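Putative aldolase (PDB 3DXI) is of unknown function but folds as a TIM barrel of the HMGL-like family, an eight-stranded parallel barrel wrapped in helices. Local coordinates at residues Asp102-Ile108 with Phe128-Val134; Leu159-Ser165 with Pro188-His194; Ile169-Val174 with Leu199-Asn203. Residue numbers count along the deposited sequence, not the author numbering.

All three contacts belong to one TIM barrel and follow the chain from its fourth strand to the helix after its seventh. Contact 1 pairs strands 103-108 and 129-134; contact 2 pairs strands 159-163 and 189-192. Their centres lie about 11 Å apart, and strands 129-134 and 159-163, neighbours in the sheet, join them through probable hydrogen bonds of Phe132 N with Leu159 O and Phe132 O with Cys161 N. Four consecutive staves of the barrel are thus covered. Contact 3 sits outside the barrel wall, its centre about 11 Å from that of contact 2 and about 23 Å from that of contact 1, where helices 171-184 and 200-209 begin. Its segments alternate with those of contact 2, and Phe191 packs against Ile169, Val174 and Asn203.

Contact 1: residues Asp102-Ile108 with Phe128-Val134; sequences DMIRIAI and FEVGFNV
This is a parallel strand pair in the wall of the TIM barrel, two strands of a beta-alpha-beta unit connected by helix 113-124. Strands 103-108 and 129-134 are extended, axes 4.6 Å apart at closest approach, 21° between directions, in register from Met103 with Glu129 to Ile108 with Val134. The N and O of Glu129, Gly131 and Asn133 both hydrogen-bond to segment 102-108: Glu129 N-Asp102 O, Ile104 N-Glu129 O, Gly131 N-Ile104 O, Asn133 N-Ile106 O and Ile108 N-Asn133 O at 2.9 Å, Ile106 N-Gly131 O at 2.8 Å. Toward the helices, Ile104 (m, m) lays CG1 over the Phe128 ring face, 4.0 Å from its centroid, a CH-pi contact; Ile108 CD1 reaches Phe132 CD1 at 3.6 Å. Inside, Met103 (selenomethionine) CE lies 3.5 Å from OE1 of Glu129, which Tyr40 and Lys75 hold. Gly131 is level with Arg105; a CB there would sit 3.2 Å from Arg105 CG and 3.3 Å from Met103 SE, so its absence lets both lie over it. Asn133 OD1 covers the Arg105 guanidinium, 3.1 Å from NE without a hydrogen bond. Arg105, salt-bridged to Glu42 and Asp216, puts a buried charge network among apolar and polar groups inside; Ile104, Ile106, Ile108 and Phe132 make the outer face hydrophobic.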
# COMPACT_ATOMS: atom_id res chain seq x y z
N ASP A 102 22.16 -22.76 -3.90
CA ASP A 102 21.20 -23.59 -4.61
C ASP A 102 20.79 -23.04 -5.96
O ASP A 102 20.76 -23.77 -6.95
CB ASP A 102 19.96 -23.78 -3.74
CG ASP A 102 20.27 -24.45 -2.43
OD1 ASP A 102 20.54 -25.67 -2.45
OD2 ASP A 102 20.27 -23.75 -1.38
N MSE A 103 20.47 -21.75 -5.99
CA MSE A 103 20.01 -21.13 -7.22
C MSE A 103 20.75 -19.86 -7.61
O MSE A 103 21.14 -19.05 -6.77
CB MSE A 103 18.52 -20.80 -7.09
CG MSE A 103 17.95 -20.05 -8.28
SE MSE A 103 16.12 -19.48 -7.93
CE MSE A 103 15.20 -21.12 -8.43
N ILE A 104 20.94 -19.71 -8.92
CA ILE A 104 21.59 -18.55 -9.48
C ILE A 104 20.51 -17.81 -10.25
O ILE A 104 19.96 -18.34 -11.22
CB ILE A 104 22.70 -18.95 -10.48
CG1 ILE A 104 23.71 -19.89 -9.81
CG2 ILE A 104 23.39 -17.70 -11.01
CD1 ILE A 104 24.41 -19.31 -8.58
N ARG A 105 20.16 -16.61 -9.80
CA ARG A 105 19.15 -15.83 -10.50
C ARG A 105 19.87 -14.85 -11.40
O ARG A 105 20.92 -14.32 -11.04
CB ARG A 105 18.26 -15.08 -9.53
CG ARG A 105 17.46 -15.96 -8.62
CD ARG A 105 16.67 -15.09 -7.68
NE ARG A 105 15.27 -15.01 -8.04
CZ ARG A 105 14.45 -14.07 -7.61
NH1 ARG A 105 14.88 -13.09 -6.82
NH2 ARG A 105 13.17 -14.13 -7.94
N ILE A 106 19.30 -14.60 -12.57
CA ILE A 106 19.89 -13.69 -13.54
C ILE A 106 18.99 -12.49 -13.79
O ILE A 106 17.82 -12.65 -14.15
CB ILE A 106 20.11 -14.42 -14.88
CG1 ILE A 106 20.86 -15.74 -14.63
CG2 ILE A 106 20.88 -13.53 -15.85
CD1 ILE A 106 20.97 -16.65 -15.84
N ALA A 107 19.52 -11.28 -13.58
CA ALA A 107 18.74 -10.07 -13.83
C ALA A 107 18.86 -9.85 -15.33
O ALA A 107 19.94 -9.58 -15.84
CB ALA A 107 19.33 -8.88 -13.07
N ILE A 108 17.73 -9.96 -16.02
CA ILE A 108 17.70 -9.85 -17.47
C ILE A 108 16.78 -8.80 -18.08
O ILE A 108 15.63 -8.63 -17.66
CB ILE A 108 17.28 -11.21 -18.09
CG1 ILE A 108 18.14 -12.34 -17.52
CG2 ILE A 108 17.39 -11.15 -19.61
CD1 ILE A 108 17.61 -13.72 -17.82
N PHE A 128 23.54 -25.89 -10.78
CA PHE A 128 22.75 -24.90 -10.04
C PHE A 128 21.32 -24.84 -10.56
O PHE A 128 21.05 -25.20 -11.71
CB PHE A 128 23.34 -23.50 -10.21
CG PHE A 128 24.68 -23.29 -9.57
CD1 PHE A 128 24.80 -23.18 -8.19
CD2 PHE A 128 25.83 -23.17 -10.35
CE1 PHE A 128 26.04 -22.94 -7.59
CE2 PHE A 128 27.08 -22.94 -9.77
CZ PHE A 128 27.18 -22.82 -8.39
N GLU A 129 20.40 -24.40 -9.71
CA GLU A 129 19.03 -24.19 -10.14
C GLU A 129 19.18 -22.83 -10.82
O GLU A 129 20.00 -22.01 -10.38
CB GLU A 129 18.09 -24.03 -8.94
CG GLU A 129 17.59 -25.33 -8.32
CD GLU A 129 16.84 -25.08 -7.02
OE1 GLU A 129 16.55 -23.91 -6.71
OE2 GLU A 129 16.54 -26.06 -6.32
N VAL A 130 18.44 -22.57 -11.89
CA VAL A 130 18.56 -21.29 -12.58
C VAL A 130 17.27 -20.49 -12.59
O VAL A 130 16.21 -21.01 -12.93
CB VAL A 130 19.03 -21.46 -14.05
CG1 VAL A 130 19.14 -20.10 -14.73
CG2 VAL A 130 20.36 -22.17 -14.08
N GLY A 131 17.37 -19.22 -12.21
CA GLY A 131 16.21 -18.35 -12.20
C GLY A 131 16.35 -17.17 -13.14
O GLY A 131 17.41 -16.53 -13.20
N PHE A 132 15.30 -16.88 -13.90
CA PHE A 132 15.30 -15.75 -14.82
C PHE A 132 14.46 -14.63 -14.19
O PHE A 132 13.26 -14.80 -13.97
CB PHE A 132 14.64 -16.10 -16.17
CG PHE A 132 15.47 -16.98 -17.07
CD1 PHE A 132 15.62 -16.64 -18.42
CD2 PHE A 132 16.05 -18.15 -16.61
CE1 PHE A 132 16.33 -17.47 -19.29
CE2 PHE A 132 16.75 -18.99 -17.47
CZ PHE A 132 16.90 -18.65 -18.81
N ASN A 133 15.09 -13.50 -13.88
CA ASN A 133 14.36 -12.36 -13.34
C ASN A 133 14.32 -11.35 -14.48
O ASN A 133 15.20 -10.50 -14.61
CB ASN A 133 15.08 -11.78 -12.12
CG ASN A 133 14.62 -12.43 -10.81
OD1 ASN A 133 14.51 -13.66 -10.71
ND2 ASN A 133 14.36 -11.60 -9.80
N VAL A 134 13.28 -11.47 -15.31
CA VAL A 134 13.12 -10.60 -16.48
C VAL A 134 12.41 -9.28 -16.16
O VAL A 134 11.29 -9.26 -15.67
CB VAL A 134 12.36 -11.34 -17.60
CG1 VAL A 134 12.27 -10.46 -18.85
CG2 VAL A 134 13.08 -12.66 -17.91

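Contact 2: residues Leu159-Ser165 with Pro188-His194; sequences LFCMVDS and PVGFHGH
Met162, a selenomethionine in the m, t, m rotamer, lays its CE over Val189 CG1 (4.2 Å) and Phe191 CD1 (4.4 Å) on the helix-facing side of two parallel strands. Strands 159-163 and 189-192 have axes 4.3 Å apart, 29° between directions, with Phe160 level with Val189 and Val163 with His192. The backbone hydrogen bonds are Phe160 N-Pro188 O (2.9 Å), Gly190 N-Phe160 O and Met162 N-Gly190 O (both 2.8 Å), His192 N-Met162 O and Asp164 N-His192 O (both 2.9 Å). The CA-to-CB bond of Leu159 points away, but its end returns, CD1 3.6 Å from Gly190 N; a CB on Gly190 would lie 3.1 Å from that methyl, so the glycine allows the approach. On the barrel-interior face Cys161 SG lies 3.8 Å from His192 CB; His192 ND1 hydrogen-bonds Asp216. Past the strands Asp164 centres an inverse gamma turn; its OD2 accepts a hydrogen bond from His194 N (3.1 Å), while His194 ND1 makes a weak one to Ser165 O (3.0 Å). Helix 171-184 links the strands in a beta-alpha-beta crossover, the repeating unit of the TIM barrel.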
# COMPACT_ATOMS: atom_id res chain seq x y z
N LEU A 159 12.92 -21.25 -12.66
CA LEU A 159 12.07 -20.15 -12.27
C LEU A 159 12.11 -19.03 -13.31
O LEU A 159 13.18 -18.61 -13.74
CB LEU A 159 12.50 -19.58 -10.92
CG LEU A 159 11.80 -18.27 -10.54
CD1 LEU A 159 10.30 -18.53 -10.45
CD2 LEU A 159 12.34 -17.73 -9.22
N PHE A 160 10.92 -18.58 -13.70
CA PHE A 160 10.78 -17.46 -14.63
C PHE A 160 10.06 -16.40 -13.81
O PHE A 160 8.84 -16.47 -13.62
CB PHE A 160 9.92 -17.84 -15.84
CG PHE A 160 9.77 -16.73 -16.84
CD1 PHE A 160 10.81 -16.40 -17.69
CD2 PHE A 160 8.60 -15.97 -16.89
CE1 PHE A 160 10.70 -15.34 -18.58
CE2 PHE A 160 8.48 -14.90 -17.77
CZ PHE A 160 9.53 -14.58 -18.62
N CYS A 161 10.81 -15.41 -13.32
CA CYS A 161 10.26 -14.35 -12.48
C CYS A 161 9.88 -13.08 -13.23
O CYS A 161 10.72 -12.45 -13.88
CB CYS A 161 11.26 -14.02 -11.37
SG CYS A 161 10.68 -12.85 -10.13
N MSE A 162 8.60 -12.70 -13.16
CA MSE A 162 8.13 -11.48 -13.82
C MSE A 162 8.38 -10.30 -12.89
O MSE A 162 7.87 -10.27 -11.77
CB MSE A 162 6.63 -11.59 -14.13
CG MSE A 162 6.24 -12.86 -14.88
SE MSE A 162 4.35 -12.91 -15.26
CE MSE A 162 3.68 -13.04 -13.45
N VAL A 163 9.17 -9.33 -13.34
CA VAL A 163 9.51 -8.18 -12.51
C VAL A 163 8.76 -6.88 -12.83
O VAL A 163 8.86 -6.34 -13.93
CB VAL A 163 11.02 -7.90 -12.58
CG1 VAL A 163 11.40 -6.74 -11.66
CG2 VAL A 163 11.79 -9.16 -12.20
N ASP A 164 8.01 -6.40 -11.84
CA ASP A 164 7.24 -5.16 -11.93
C ASP A 164 8.26 -4.03 -11.74
O ASP A 164 8.26 -3.33 -10.74
CB ASP A 164 6.19 -5.17 -10.81
CG ASP A 164 5.43 -3.85 -10.69
OD1 ASP A 164 5.26 -3.14 -11.70
OD2 ASP A 164 4.98 -3.55 -9.56
N SER A 165 9.14 -3.88 -12.73
CA SER A 165 10.23 -2.90 -12.72
C SER A 165 9.89 -1.47 -12.32
O SER A 165 10.59 -0.86 -11.52
CB SER A 165 10.94 -2.89 -14.07
OG SER A 165 11.66 -4.10 -14.28
N PRO A 188 8.25 -23.09 -13.80
CA PRO A 188 7.61 -22.42 -12.67
C PRO A 188 7.68 -20.91 -12.90
O PRO A 188 8.67 -20.40 -13.44
CB PRO A 188 8.46 -22.88 -11.49
CG PRO A 188 8.86 -24.28 -11.89
CD PRO A 188 9.23 -24.09 -13.34
N VAL A 189 6.64 -20.19 -12.51
CA VAL A 189 6.63 -18.74 -12.70
C VAL A 189 6.60 -18.00 -11.37
O VAL A 189 6.02 -18.47 -10.39
CB VAL A 189 5.41 -18.30 -13.55
CG1 VAL A 189 5.44 -16.80 -13.77
CG2 VAL A 189 5.41 -19.05 -14.89
N GLY A 190 7.24 -16.83 -11.35
CA GLY A 190 7.27 -16.02 -10.14
C GLY A 190 6.92 -14.56 -10.43
O GLY A 190 6.86 -14.14 -11.59
N PHE A 191 6.70 -13.80 -9.37
CA PHE A 191 6.37 -12.39 -9.48
C PHE A 191 7.16 -11.58 -8.45
O PHE A 191 7.25 -11.96 -7.28
CB PHE A 191 4.88 -12.15 -9.24
CG PHE A 191 4.49 -10.69 -9.22
CD1 PHE A 191 4.54 -9.93 -10.39
CD2 PHE A 191 4.09 -10.08 -8.03
CE1 PHE A 191 4.21 -8.57 -10.39
CE2 PHE A 191 3.75 -8.72 -8.01
CZ PHE A 191 3.80 -7.96 -9.19
N HIS A 192 7.73 -10.47 -8.90
CA HIS A 192 8.47 -9.58 -8.01
C HIS A 192 7.87 -8.20 -8.21
O HIS A 192 8.16 -7.51 -9.19
CB HIS A 192 9.97 -9.57 -8.35
CG HIS A 192 10.79 -8.72 -7.42
ND1 HIS A 192 11.94 -9.18 -6.82
CD2 HIS A 192 10.63 -7.44 -7.01
CE1 HIS A 192 12.46 -8.22 -6.08
NE2 HIS A 192 11.69 -7.15 -6.18
N GLY A 193 7.01 -7.80 -7.28
CA GLY A 193 6.37 -6.51 -7.42
C GLY A 193 7.07 -5.38 -6.68
O GLY A 193 7.78 -5.61 -5.71
N HIS A 194 6.88 -4.16 -7.18
CA HIS A 194 7.45 -2.99 -6.52
C HIS A 194 6.27 -2.24 -5.91
O HIS A 194 5.13 -2.38 -6.36
CB HIS A 194 8.22 -2.13 -7.50
CG HIS A 194 9.58 -2.67 -7.82
ND1 HIS A 194 10.42 -2.08 -8.74
CD2 HIS A 194 10.25 -3.74 -7.34
CE1 HIS A 194 11.55 -2.77 -8.81
NE2 HIS A 194 11.47 -3.78 -7.98

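Contact 3: residues Ile169-Val174 with Leu199-Asn203; sequences ITPKEV and LGLIN
Both segments are helix starts: Thr170 is the N-cap of helix 171-184 and Leu199 that of helix 200-209, and the first turns are closed by Val174 N to Thr170 O (3.0 Å) and Asn203 N to Leu199 O (2.8 Å). They come nearest at Pro171 and Asn203, whose CA atoms are 4.8 Å apart. Asn203, chi1 m, turns its amide across the gap: ND2 donates to Ile169 O at 2.9 Å, just ahead of the N-cap, while OD1 rests 2.9 Å from Pro171 N, a close contact without a hydrogen to share, and 3.8 Å from Val174 CG2. In the TIM barrel these are the successive helices after strands 159-163 and 189-192, joined here side by side at their N-terminal ends, with Phe191 of the wall behind them. Thr170 N and OG1 both hydrogen-bond Glu173 OE1, at 2.8 and 3.0 Å, fixing the helix start. Apolar contacts fill the outer edge: Pro171 CG meets Ile202 CG2 at 3.9 Å, and Pro171 CD meets Leu199 CD1 at 4.4 Å. There Pro171, Leu199 and Ile202 also pack on Ile202 of the second subunit, and Thr170 on its Tyr237.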
# COMPACT_ATOMS: atom_id res chain seq x y z
N ILE A 169 2.48 -1.91 -12.41
CA ILE A 169 1.65 -2.99 -12.92
C ILE A 169 0.41 -3.17 -12.03
O ILE A 169 0.50 -3.08 -10.81
CB ILE A 169 2.47 -4.32 -13.01
CG1 ILE A 169 1.83 -5.25 -14.03
CG2 ILE A 169 2.54 -4.99 -11.65
CD1 ILE A 169 1.97 -4.77 -15.45
N THR A 170 -0.74 -3.42 -12.65
CA THR A 170 -1.99 -3.61 -11.92
C THR A 170 -2.39 -5.08 -11.84
O THR A 170 -1.88 -5.91 -12.59
CB THR A 170 -3.14 -2.83 -12.59
OG1 THR A 170 -3.38 -3.36 -13.91
CG2 THR A 170 -2.80 -1.35 -12.70
N PRO A 171 -3.31 -5.43 -10.92
CA PRO A 171 -3.76 -6.82 -10.75
C PRO A 171 -4.24 -7.46 -12.05
O PRO A 171 -3.89 -8.61 -12.34
CB PRO A 171 -4.89 -6.68 -9.72
CG PRO A 171 -4.46 -5.51 -8.91
CD PRO A 171 -3.98 -4.54 -9.96
N LYS A 172 -5.03 -6.73 -12.82
CA LYS A 172 -5.54 -7.24 -14.10
C LYS A 172 -4.38 -7.61 -15.02
O LYS A 172 -4.39 -8.68 -15.62
CB LYS A 172 -6.42 -6.19 -14.79
CG LYS A 172 -6.97 -6.65 -16.13
CD LYS A 172 -7.83 -5.57 -16.80
CE LYS A 172 -8.56 -6.13 -18.02
NZ LYS A 172 -9.50 -5.15 -18.65
N GLU A 173 -3.39 -6.72 -15.14
CA GLU A 173 -2.24 -6.98 -16.00
C GLU A 173 -1.42 -8.17 -15.53
O GLU A 173 -0.91 -8.92 -16.37
CB GLU A 173 -1.34 -5.74 -16.06
CG GLU A 173 -2.03 -4.55 -16.70
CD GLU A 173 -1.24 -3.28 -16.56
OE1 GLU A 173 -0.87 -2.94 -15.42
OE2 GLU A 173 -0.98 -2.63 -17.59
N VAL A 174 -1.30 -8.35 -14.21
CA VAL A 174 -0.55 -9.48 -13.67
C VAL A 174 -1.23 -10.79 -14.06
O VAL A 174 -0.57 -11.75 -14.45
CB VAL A 174 -0.43 -9.42 -12.12
CG1 VAL A 174 0.25 -10.68 -11.60
CG2 VAL A 174 0.38 -8.18 -11.71
N LEU A 199 0.72 -1.50 -4.72
CA LEU A 199 -0.07 -2.60 -5.26
C LEU A 199 0.71 -3.92 -5.12
O LEU A 199 0.28 -4.96 -5.62
CB LEU A 199 -0.42 -2.35 -6.73
CG LEU A 199 -1.38 -1.20 -7.06
CD1 LEU A 199 -1.57 -1.10 -8.57
CD2 LEU A 199 -2.72 -1.43 -6.36
N GLY A 200 1.85 -3.86 -4.44
CA GLY A 200 2.65 -5.05 -4.26
C GLY A 200 1.88 -6.21 -3.65
O GLY A 200 1.93 -7.33 -4.17
N LEU A 201 1.17 -5.96 -2.55
CA LEU A 201 0.42 -7.03 -1.91
C LEU A 201 -0.70 -7.57 -2.79
O LEU A 201 -0.76 -8.77 -3.05
CB LEU A 201 -0.18 -6.56 -0.57
CG LEU A 201 -1.07 -7.59 0.14
CD1 LEU A 201 -0.25 -8.79 0.59
CD2 LEU A 201 -1.76 -6.94 1.32
N ILE A 202 -1.59 -6.70 -3.25
CA ILE A 202 -2.70 -7.17 -4.06
C ILE A 202 -2.28 -7.83 -5.37
O ILE A 202 -2.92 -8.78 -5.82
CB ILE A 202 -3.76 -6.05 -4.33
CG1 ILE A 202 -5.03 -6.68 -4.88
CG2 ILE A 202 -3.21 -5.00 -5.29
CD1 ILE A 202 -5.59 -7.81 -3.97
N ASN A 203 -1.21 -7.33 -6.00
CA ASN A 203 -0.74 -7.95 -7.24
C ASN A 203 -0.24 -9.37 -6.91
O ASN A 203 -0.52 -10.32 -7.64
CB ASN A 203 0.43 -7.17 -7.86
CG ASN A 203 -0.00 -5.91 -8.58
OD1 ASN A 203 -1.12 -5.82 -9.08
ND2 ASN A 203 0.90 -4.95 -8.67